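Local coordinates for fatty acid-binding protein homolog 8 (Caenorhabditis elegans, PDB 6C1Z), which carries unsaturated fatty acids such as oleic acid from the lysosome to the nucleus, where it activates transcription of genes that promote longevity, at residues D51-F55 with L66-I70; K94-Q99 with S109-W114. All blocks are in the same frame, centred on the assembly; numbering follows the deposited sequence.

Contact 1: residues D51-F55 with L66-I70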
loop_
_atom_site.group_PDB
_atom_site.type_symbol
_atom_site.label_atom_id
_atom_site.label_comp_id
_atom_site.label_asym_id
_atom_site.label_seq_id
_atom_site.Cartn_x
_atom_site.Cartn_y
_atom_site.Cartn_z
ATOM N N ASP A 51 -19.560 0.485 -3.559
ATOM C CA ASP A 51 -18.553 1.368 -4.124
ATOM C C ASP A 51 -17.375 1.625 -3.197
ATOM O O ASP A 51 -16.587 2.538 -3.458
ATOM C CB ASP A 51 -19.173 2.689 -4.609
ATOM C CG ASP A 51 -19.664 3.574 -3.492
ATOM O OD1 ASP A 51 -19.832 3.105 -2.346
ATOM O OD2 ASP A 51 -19.888 4.782 -3.781
ATOM N N THR A 52 -17.217 0.839 -2.134
ATOM C CA THR A 52 -16.117 1.012 -1.194
ATOM C C THR A 52 -15.089 -0.098 -1.388
ATOM O O THR A 52 -15.403 -1.288 -1.232
ATOM C CB THR A 52 -16.606 1.036 0.256
ATOM O OG1 THR A 52 -17.537 2.116 0.413
ATOM C CG2 THR A 52 -15.425 1.230 1.201
ATOM N N TRP A 53 -13.860 0.291 -1.702
ATOM C CA TRP A 53 -12.759 -0.646 -1.801
ATOM C C TRP A 53 -12.182 -0.937 -0.418
ATOM O O TRP A 53 -12.118 -0.067 0.445
ATOM C CB TRP A 53 -11.651 -0.076 -2.704
ATOM C CG TRP A 53 -12.041 -0.116 -4.158
ATOM C CD1 TRP A 53 -12.637 0.888 -4.860
ATOM C CD2 TRP A 53 -11.917 -1.220 -5.043
ATOM N NE1 TRP A 53 -12.883 0.470 -6.138
ATOM C CE2 TRP A 53 -12.446 -0.817 -6.287
ATOM C CE3 TRP A 53 -11.413 -2.523 -4.906
ATOM C CZ2 TRP A 53 -12.497 -1.674 -7.387
ATOM C CZ3 TRP A 53 -11.455 -3.363 -5.999
ATOM C CH2 TRP A 53 -11.996 -2.933 -7.230
ATOM N N HIS A 54 -11.658 -2.144 -0.262
ATOM C CA HIS A 54 -10.947 -2.547 0.945
ATOM C C HIS A 54 -9.633 -3.178 0.524
ATOM O O HIS A 54 -9.631 -4.145 -0.252
ATOM C CB HIS A 54 -11.801 -3.519 1.754
ATOM C CG HIS A 54 -13.064 -2.902 2.259
ATOM N ND1 HIS A 54 -13.134 -2.302 3.500
ATOM C CD2 HIS A 54 -14.292 -2.775 1.712
ATOM C CE1 HIS A 54 -14.357 -1.839 3.693
ATOM N NE2 HIS A 54 -15.079 -2.105 2.619
ATOM N N PHE A 55 -8.525 -2.606 0.969
ATOM C CA PHE A 55 -7.186 -3.173 0.795
ATOM C C PHE A 55 -6.727 -3.509 2.197
ATOM O O PHE A 55 -6.332 -2.625 2.965
ATOM C CB PHE A 55 -6.215 -2.165 0.161
ATOM C CG PHE A 55 -6.286 -2.059 -1.357
ATOM C CD1 PHE A 55 -7.485 -1.895 -2.026
ATOM C CD2 PHE A 55 -5.124 -2.130 -2.101
ATOM C CE1 PHE A 55 -7.510 -1.778 -3.439
ATOM C CE2 PHE A 55 -5.157 -2.023 -3.499
ATOM C CZ PHE A 55 -6.348 -1.845 -4.142
ATOM N N LEU A 66 -7.557 -0.844 5.087
ATOM C CA LEU A 66 -7.774 0.442 4.459
ATOM C C LEU A 66 -9.048 0.340 3.648
ATOM O O LEU A 66 -9.170 -0.547 2.799
ATOM C CB LEU A 66 -6.585 0.763 3.558
ATOM C CG LEU A 66 -6.652 2.076 2.793
ATOM C CD1 LEU A 66 -6.671 3.258 3.732
ATOM C CD2 LEU A 66 -5.455 2.159 1.869
ATOM N N ALA A 67 -9.965 1.257 3.876
ATOM C CA ALA A 67 -11.195 1.382 3.118
ATOM C C ALA A 67 -11.185 2.745 2.441
ATOM O O ALA A 67 -10.743 3.738 3.031
ATOM C CB ALA A 67 -12.410 1.282 4.046
ATOM N N PHE A 68 -11.660 2.803 1.200
ATOM C CA PHE A 68 -11.699 4.081 0.512
ATOM C C PHE A 68 -12.670 3.997 -0.651
ATOM O O PHE A 68 -12.979 2.913 -1.168
ATOM C CB PHE A 68 -10.307 4.482 0.007
ATOM C CG PHE A 68 -9.686 3.476 -0.938
ATOM C CD1 PHE A 68 -9.897 3.542 -2.313
ATOM C CD2 PHE A 68 -8.861 2.474 -0.459
ATOM C CE1 PHE A 68 -9.324 2.636 -3.159
ATOM C CE2 PHE A 68 -8.254 1.561 -1.327
ATOM C CZ PHE A 68 -8.500 1.628 -2.674
ATOM N N LYS A 69 -13.096 5.175 -1.102
ATOM C CA LYS A 69 -13.719 5.326 -2.409
ATOM C C LYS A 69 -12.772 6.049 -3.347
ATOM O O LYS A 69 -12.051 6.972 -2.953
ATOM C CB LYS A 69 -15.043 6.066 -2.313
ATOM C CG LYS A 69 -16.015 5.357 -1.395
ATOM C CD LYS A 69 -17.332 6.083 -1.313
ATOM C CE LYS A 69 -18.214 5.517 -0.217
ATOM N NZ LYS A 69 -18.694 4.146 -0.517
ATOM N N ILE A 70 -12.699 5.539 -4.582
ATOM C CA ILE A 70 -11.882 6.141 -5.616
ATOM C C ILE A 70 -12.253 7.610 -5.773
ATOM O O ILE A 70 -13.438 7.957 -5.818
ATOM C CB ILE A 70 -12.077 5.343 -6.928
ATOM C CG1 ILE A 70 -11.498 3.939 -6.799
ATOM C CG2 ILE A 70 -11.477 6.045 -8.110
ATOM C CD1 ILE A 70 -10.042 3.945 -6.598
HETATM O O HOH W 1 -14.748 3.613 -5.169
#

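Contact 2: residues K94-Q99 with S109-W114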
loop_
_atom_site.group_PDB
_atom_site.type_symbol
_atom_site.label_atom_id
_atom_site.label_comp_id
_atom_site.label_asym_id
_atom_site.label_seq_id
_atom_site.Cartn_x
_atom_site.Cartn_y
_atom_site.Cartn_z
ATOM N N LYS A 94 -4.080 1.165 -13.022
ATOM C CA LYS A 94 -3.344 1.076 -11.770
ATOM C C LYS A 94 -4.060 1.848 -10.679
ATOM O O LYS A 94 -4.642 2.899 -10.928
ATOM C CB LYS A 94 -1.941 1.676 -11.899
ATOM C CG LYS A 94 -1.168 1.213 -13.112
ATOM C CD LYS A 94 0.282 1.657 -13.021
ATOM C CE LYS A 94 1.132 1.025 -14.124
ATOM N NZ LYS A 94 0.657 1.411 -15.480
ATOM N N PHE A 95 -4.030 1.308 -9.453
ATOM C CA PHE A 95 -4.433 2.079 -8.278
ATOM C C PHE A 95 -3.267 2.942 -7.807
ATOM O O PHE A 95 -2.159 2.442 -7.615
ATOM C CB PHE A 95 -4.857 1.185 -7.109
ATOM C CG PHE A 95 -6.196 0.526 -7.263
ATOM C CD1 PHE A 95 -6.301 -0.725 -7.838
ATOM C CD2 PHE A 95 -7.340 1.129 -6.757
ATOM C CE1 PHE A 95 -7.517 -1.348 -7.953
ATOM C CE2 PHE A 95 -8.564 0.516 -6.854
ATOM C CZ PHE A 95 -8.665 -0.739 -7.450
ATOM N N ILE A 96 -3.497 4.240 -7.672
ATOM C CA ILE A 96 -2.474 5.183 -7.240
ATOM C C ILE A 96 -2.999 5.883 -6.002
ATOM O O ILE A 96 -4.062 6.519 -6.049
ATOM C CB ILE A 96 -2.159 6.212 -8.322
ATOM C CG1 ILE A 96 -1.762 5.502 -9.614
ATOM C CG2 ILE A 96 -1.064 7.140 -7.833
ATOM C CD1 ILE A 96 -1.546 6.445 -10.781
ATOM N N SER A 97 -2.279 5.749 -4.891
ATOM C CA SER A 97 -2.619 6.441 -3.650
ATOM C C SER A 97 -1.591 7.523 -3.329
ATOM O O SER A 97 -0.388 7.250 -3.225
ATOM C CB SER A 97 -2.705 5.446 -2.507
ATOM O OG SER A 97 -3.024 6.176 -1.323
ATOM N N HIS A 98 -2.067 8.767 -3.200
ATOM C CA HIS A 98 -1.265 9.869 -2.686
ATOM C C HIS A 98 -1.564 10.023 -1.205
ATOM O O HIS A 98 -2.660 10.441 -0.825
ATOM C CB HIS A 98 -1.553 11.155 -3.450
ATOM C CG HIS A 98 -0.909 11.182 -4.798
ATOM N ND1 HIS A 98 -1.452 10.559 -5.904
ATOM C CD2 HIS A 98 0.282 11.684 -5.194
ATOM C CE1 HIS A 98 -0.647 10.731 -6.941
ATOM N NE2 HIS A 98 0.418 11.396 -6.532
ATOM N N GLN A 99 -0.606 9.641 -0.377
ATOM C CA GLN A 99 -0.738 9.715 1.072
ATOM C C GLN A 99 0.018 10.976 1.485
ATOM O O GLN A 99 1.239 10.957 1.609
ATOM C CB GLN A 99 -0.159 8.450 1.696
ATOM C CG GLN A 99 -0.320 8.442 3.231
ATOM C CD GLN A 99 0.341 7.245 3.874
ATOM O OE1 GLN A 99 1.549 7.238 4.125
ATOM N NE2 GLN A 99 -0.447 6.211 4.139
ATOM N N SER A 109 3.871 9.964 0.833
ATOM C CA SER A 109 4.194 8.792 0.037
ATOM C C SER A 109 3.245 8.680 -1.142
ATOM O O SER A 109 2.137 9.208 -1.131
ATOM C CB SER A 109 4.066 7.486 0.828
ATOM O OG SER A 109 5.045 7.385 1.847
ATOM N N VAL A 110 3.704 7.964 -2.180
ATOM C CA VAL A 110 2.848 7.557 -3.297
ATOM C C VAL A 110 2.922 6.050 -3.410
ATOM O O VAL A 110 4.020 5.491 -3.505
ATOM C CB VAL A 110 3.266 8.204 -4.630
ATOM C CG1 VAL A 110 2.343 7.742 -5.750
ATOM C CG2 VAL A 110 3.210 9.698 -4.502
ATOM N N PHE A 111 1.760 5.395 -3.402
ATOM C CA PHE A 111 1.664 3.952 -3.545
ATOM C C PHE A 111 1.025 3.630 -4.887
ATOM O O PHE A 111 0.010 4.218 -5.256
ATOM C CB PHE A 111 0.814 3.353 -2.437
ATOM C CG PHE A 111 1.215 3.787 -1.063
ATOM C CD1 PHE A 111 2.482 3.535 -0.567
ATOM C CD2 PHE A 111 0.331 4.474 -0.268
ATOM C CE1 PHE A 111 2.834 3.948 0.729
ATOM C CE2 PHE A 111 0.687 4.880 1.024
ATOM C CZ PHE A 111 1.926 4.609 1.505
ATOM N N THR A 112 1.632 2.725 -5.642
ATOM C CA THR A 112 1.088 2.322 -6.929
ATOM C C THR A 112 0.910 0.823 -6.910
ATOM O O THR A 112 1.840 0.108 -6.533
ATOM C CB THR A 112 2.032 2.729 -8.056
ATOM O OG1 THR A 112 2.316 4.131 -7.952
ATOM C CG2 THR A 112 1.388 2.441 -9.412
ATOM N N THR A 113 -0.283 0.353 -7.299
ATOM C CA THR A 113 -0.594 -1.070 -7.328
ATOM C C THR A 113 -1.065 -1.406 -8.729
ATOM O O THR A 113 -1.970 -0.771 -9.260
ATOM C CB THR A 113 -1.664 -1.420 -6.298
ATOM O OG1 THR A 113 -1.224 -1.010 -4.996
ATOM C CG2 THR A 113 -1.937 -2.887 -6.239
ATOM N N TRP A 114 -0.453 -2.431 -9.320
ATOM C CA TRP A 114 -0.775 -2.772 -10.697
ATOM C C TRP A 114 -0.579 -4.267 -10.891
ATOM O O TRP A 114 0.003 -4.955 -10.071
ATOM C CB TRP A 114 -0.021 -1.892 -11.711
ATOM C CG TRP A 114 1.421 -2.226 -11.952
ATOM C CD1 TRP A 114 1.934 -2.913 -13.026
ATOM C CD2 TRP A 114 2.549 -1.863 -11.142
ATOM N NE1 TRP A 114 3.289 -3.018 -12.905
ATOM C CE2 TRP A 114 3.706 -2.343 -11.795
ATOM C CE3 TRP A 114 2.694 -1.150 -9.940
ATOM C CZ2 TRP A 114 4.983 -2.191 -11.265
ATOM C CZ3 TRP A 114 3.962 -0.969 -9.429
ATOM C CH2 TRP A 114 5.101 -1.491 -10.097
HETATM O O HOH W 2 -1.813 1.626 -4.684
HETATM O O HOH W 3 3.890 8.570 3.999
#

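Contact 1: residues D51-F55 with L66-I70
F68 is the piece to look at first: its ring packs against both W53 and F55 on the inner face of the hairpin formed by strands 52-58 and 64-68. CB of W53 sits over one face of the F68 ring, 3.8 Å from its centroid, a CH-pi contact. F55 comes to the ring's edge instead, CD1 standing 3.6 Å from F68 CE2, and the two planes are turned 48° apart, so this is an oblique meeting and not a stack. The indole of W53 is nearly parallel to the F68 ring but slid well off it; beyond, I70 CG1 touches W53 CD1. With CG held between its own backbone N and carbonyl carbon (chi1 58°), F68 leans in toward the neighbouring strand. F95 closes on W53 and F55 with edge-to-face rings, and V88 also touches F68. Four backbone hydrogen bonds join the strands, among them W53 N to F68 O at 2.8 Å.

The other face is much thinner. There the imidazole of H54 rests obliquely on the A67 methyl, CE1 to CB at 3.7 Å. At the hairpin's open end K69 runs out extended and bends at its last torsion (chi4 -68°), bringing NZ to T52 OG1 in a hydrogen bond and to D51 OD1 in a salt bridge modelled at a doubtfully short distance. A water accepts from I70 N and donates to D51 O, 2.7 Å away, bridging the two backbones. The chemistry thus divides: apolar, mostly aromatic carbon packs the inward face, while a charged pair, a hydroxyl and a bridging water join the open end.

Contact 2: residues K94-Q99 with S109-W114
From F95 to Q99 the strand pairs antiparallel with S109-T113 through six backbone hydrogen bonds, the straightest being S97 N to F111 O at 2.8 Å and 169°. On the inward face the F111 ring presents its edge to S97 CB and to the amide of Q99, whose NE2 lies 3.6 Å from F111 CE2 with the amide plane almost perpendicular to the ring. Q99 reaches there because CG is anti to the backbone N (chi1 -178°) and the chain stays extended; NE2 then bonds to E76, while OE1 takes a hydrogen from a water that S109 OG shares, an OG also bonded to Y23. A leucine at Q99 would probably leave the E76 carboxylate without this N-H donor and the bridging water without its acceptor. A second water links F95 O to T113 OG1, which also bonds to Q122.

On the outer face V110 CG2 packs 3.6 Å from H98 CD2, and V110 CG1 meets I96 CG2. At the far end K94 lies alongside W114, its CE over the indole face. Polar side chains and ordered water on the concave side of such a hairpin are characteristic of the FABP beta barrel, whose interior cavity holds the fatty acid.

Both contacts are antiparallel hairpins of the same barrel, but different strands make them: 52-58 with 64-68 in contact 1, 94-101 with 109-116 in contact 2. Contact 1 is a surface contact at an outermost strand of the sheet, yet it buries W53 and F68, whereas contact 2 lies nearer the chain's centre and is partly buried. Their inward faces differ, an aromatic cluster in the first against a mixed face in the second, where F95 and F111 sit among serine, threonine and glutamine side chains and two bridging waters. F95 joins the two: I70 CD1 comes within 3.7 Å of F95 CE2, and F55 CZ within 3.9 Å of F95 CD1, so it extends the apolar cluster of contact 1.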